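Local coordinates for ABC transporter, periplasmic solute-binding protein (PDB 4WED), which probably binds a solute, perhaps a peptide or nickel, in the periplasm and delivers it to an ABC transporter for import, at residues A317-S322 with K330-P335. Sequence-based numbering, arbitrary orientation.
Sequences AGNMFS and KQFDAP
Asn319 reaches across to the backbone on both sides of Gln331 and ties together two parts of one irregular connection. Its CG stands beside the backbone N and anti to the carbonyl carbon (chi1 -63°). OD1 accepts the Phe332 N-H at 3.0 Å, in the carbonyl plane and on a lone pair, with a nearly straight N-H...O angle of 163°. On the other arm of the amide, ND2 gives a more bent bond to Lys330 O at 2.8 Å, the acceptor lying close to the amide plane. Two bonds thus fix the rotation of the group. The side-chain amide of Gln331 stacks on it, the planes 23° apart and CD 3.8 Å from Asn319 CG. An alanine here would probably leave Phe332 N and Lys330 O without these mates and take away the amide on which Gln331 stacks. Gly318 lets the two segments close up further along: its CA lies 3.6 Å from Ala334 CA, and a CB at this position would collide with Phe332 O and Ala334 N. This is structural packing within the solute-binding fold, a side-chain amide bridging the loop between strand 315-316 and helix 339-348. Asn319 O bonds to Tyr493 OH on strand 488-500, Met320 and Phe321 pack on helix 430-437, and Lys330 N is hydrogen-bonded to Gln476 OE1 of helix 471-485, whose Arg483 makes a cation-pi contact with Phe332.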
ATOM      1  N   ALA A 317       5.992  14.602  -3.007  1.00 56.06           N
ATOM      2  CA  ALA A 317       5.527  13.828  -4.151  1.00 59.43           C
ATOM      3  C   ALA A 317       5.510  14.705  -5.395  1.00 58.58           C
ATOM      4  O   ALA A 317       4.983  15.819  -5.388  1.00 59.69           O
ATOM      5  CB  ALA A 317       4.146  13.265  -3.880  1.00 55.70           C
ATOM      6  N   GLY A 318       6.150  14.203  -6.431  1.00 60.73           N
ATOM      7  CA  GLY A 318       5.952  14.700  -7.779  1.00 69.65           C
ATOM      8  C   GLY A 318       4.913  13.879  -8.549  1.00 65.12           C
ATOM      9  O   GLY A 318       4.237  14.392  -9.405  1.00 76.69           O
ATOM     10  N   ASN A 319       4.798  12.602  -8.248  1.00 61.34           N
ATOM     11  CA  ASN A 319       3.913  11.696  -8.991  1.00 59.78           C
ATOM     12  C   ASN A 319       2.844  11.151  -8.078  1.00 60.07           C
ATOM     13  O   ASN A 319       3.017  11.085  -6.846  1.00 58.01           O
ATOM     14  CB  ASN A 319       4.713  10.540  -9.539  1.00 58.74           C
ATOM     15  CG  ASN A 319       5.740  10.993 -10.523  1.00 61.47           C
ATOM     16  OD1 ASN A 319       6.573  11.827 -10.201  1.00 75.31           O
ATOM     17  ND2 ASN A 319       5.665  10.498 -11.733  1.00 61.24           N
HETATM   18  N   MSE A 320       1.722  10.781  -8.669  1.00 57.10           N
HETATM   19  CA  MSE A 320       0.653  10.206  -7.886  1.00 58.35           C
HETATM   20  C   MSE A 320       1.129   8.981  -7.190  1.00 53.07           C
HETATM   21  O   MSE A 320       0.658   8.670  -6.100  1.00 53.71           O
HETATM   22  CB  MSE A 320      -0.528   9.840  -8.741  1.00 65.84           C
HETATM   23  CG  MSE A 320      -1.784   9.506  -7.914  1.00 71.19           C
HETATM   24 SE   MSE A 320      -3.231   8.924  -9.192  1.00 90.96          SE
HETATM   25  CE  MSE A 320      -4.462   8.057  -7.891  1.00 91.93           C
ATOM     26  N   PHE A 321       2.045   8.254  -7.805  1.00 49.77           N
ATOM     27  CA  PHE A 321       2.547   7.036  -7.217  1.00 49.35           C
ATOM     28  C   PHE A 321       4.044   7.130  -7.145  1.00 52.86           C
ATOM     29  O   PHE A 321       4.693   7.530  -8.136  1.00 54.17           O
ATOM     30  CB  PHE A 321       2.194   5.858  -8.069  1.00 47.57           C
ATOM     31  CG  PHE A 321       0.739   5.637  -8.192  1.00 49.55           C
ATOM     32  CD1 PHE A 321      -0.015   5.218  -7.079  1.00 47.73           C
ATOM     33  CD2 PHE A 321       0.101   5.805  -9.414  1.00 47.02           C
ATOM     34  CE1 PHE A 321      -1.382   4.998  -7.181  1.00 44.63           C
ATOM     35  CE2 PHE A 321      -1.249   5.578  -9.513  1.00 48.62           C
ATOM     36  CZ  PHE A 321      -1.998   5.170  -8.395  1.00 48.00           C
ATOM     37  N   SER A 322       4.595   6.752  -5.991  1.00 52.68           N
ATOM     38  CA  SER A 322       6.056   6.697  -5.850  1.00 55.57           C
ATOM     39  C   SER A 322       6.632   5.589  -6.729  1.00 54.74           C
ATOM     40  O   SER A 322       5.908   4.708  -7.206  1.00 54.13           O
ATOM     41  CB  SER A 322       6.490   6.514  -4.380  1.00 56.10           C
ATOM     42  OG  SER A 322       6.608   5.139  -4.034  1.00 59.03           O
ATOM     43  N   LYS A 330       6.751   7.622 -15.781  1.00 65.15           N
ATOM     44  CA  LYS A 330       7.936   8.440 -15.862  1.00 71.53           C
ATOM     45  C   LYS A 330       7.955   9.318 -14.571  1.00 66.78           C
ATOM     46  O   LYS A 330       6.961   9.975 -14.214  1.00 58.56           O
ATOM     47  CB  LYS A 330       7.850   9.230 -17.159  1.00 78.00           C
ATOM     48  CG  LYS A 330       8.578  10.538 -17.183  1.00 88.72           C
ATOM     49  CD  LYS A 330      10.078  10.323 -17.177  1.00100.12           C
ATOM     50  CE  LYS A 330      10.818  11.586 -17.603  1.00103.70           C
ATOM     51  NZ  LYS A 330      11.814  11.941 -16.557  1.00110.30           N
ATOM     52  N   GLN A 331       9.055   9.260 -13.841  1.00 68.02           N
ATOM     53  CA  GLN A 331       9.137   9.928 -12.536  1.00 69.25           C
ATOM     54  C   GLN A 331       9.634  11.372 -12.705  1.00 66.81           C
ATOM     55  O   GLN A 331      10.587  11.636 -13.432  1.00 66.78           O
ATOM     56  CB  GLN A 331      10.004   9.125 -11.549  1.00 70.85           C
ATOM     57  CG  GLN A 331       9.323   7.841 -11.031  1.00 74.53           C
ATOM     58  CD  GLN A 331       8.210   8.096 -10.000  1.00 80.06           C
ATOM     59  OE1 GLN A 331       7.079   7.608 -10.134  1.00 83.17           O
ATOM     60  NE2 GLN A 331       8.531   8.860  -8.961  1.00 85.52           N
ATOM     61  N   PHE A 332       8.926  12.291 -12.078  1.00 62.69           N
ATOM     62  CA  PHE A 332       9.317  13.679 -12.057  1.00 67.82           C
ATOM     63  C   PHE A 332       9.685  14.115 -10.639  1.00 70.34           C
ATOM     64  O   PHE A 332       9.171  13.588  -9.635  1.00 67.69           O
ATOM     65  CB  PHE A 332       8.160  14.540 -12.536  1.00 70.17           C
ATOM     66  CG  PHE A 332       7.645  14.150 -13.884  1.00 80.17           C
ATOM     67  CD1 PHE A 332       8.250  14.629 -15.037  1.00 85.27           C
ATOM     68  CD2 PHE A 332       6.557  13.303 -14.009  1.00 85.74           C
ATOM     69  CE1 PHE A 332       7.773  14.272 -16.289  1.00 91.31           C
ATOM     70  CE2 PHE A 332       6.079  12.936 -15.264  1.00 88.30           C
ATOM     71  CZ  PHE A 332       6.688  13.421 -16.403  1.00 89.23           C
ATOM     72  N   ASP A 333      10.544  15.122 -10.587  1.00 74.75           N
ATOM     73  CA  ASP A 333      10.883  15.832  -9.373  1.00 71.33           C
ATOM     74  C   ASP A 333       9.640  16.431  -8.781  1.00 67.95           C
ATOM     75  O   ASP A 333       8.830  17.047  -9.500  1.00 67.75           O
ATOM     76  CB  ASP A 333      11.824  16.974  -9.699  1.00 80.75           C
ATOM     77  CG  ASP A 333      13.118  16.502 -10.314  1.00 88.64           C
ATOM     78  OD1 ASP A 333      13.908  15.886  -9.569  1.00 91.41           O
ATOM     79  OD2 ASP A 333      13.335  16.751 -11.530  1.00 92.69           O
ATOM     80  N   ALA A 334       9.478  16.243  -7.474  1.00 61.27           N
ATOM     81  CA  ALA A 334       8.493  16.986  -6.718  1.00 60.98           C
ATOM     82  C   ALA A 334       8.667  18.489  -6.943  1.00 62.28           C
ATOM     83  O   ALA A 334       9.787  19.011  -6.779  1.00 58.94           O
ATOM     84  CB  ALA A 334       8.606  16.668  -5.237  1.00 59.56           C
ATOM     85  N   PRO A 335       7.570  19.197  -7.292  1.00 63.46           N
ATOM     86  CA  PRO A 335       7.658  20.667  -7.411  1.00 66.15           C
ATOM     87  C   PRO A 335       8.177  21.367  -6.155  1.00 67.55           C
ATOM     88  O   PRO A 335       7.757  21.067  -5.035  1.00 73.00           O
ATOM     89  CB  PRO A 335       6.213  21.095  -7.678  1.00 65.18           C
ATOM     90  CG  PRO A 335       5.387  19.961  -7.215  1.00 62.05           C
ATOM     91  CD  PRO A 335       6.184  18.722  -7.398  1.00 59.77           C
TER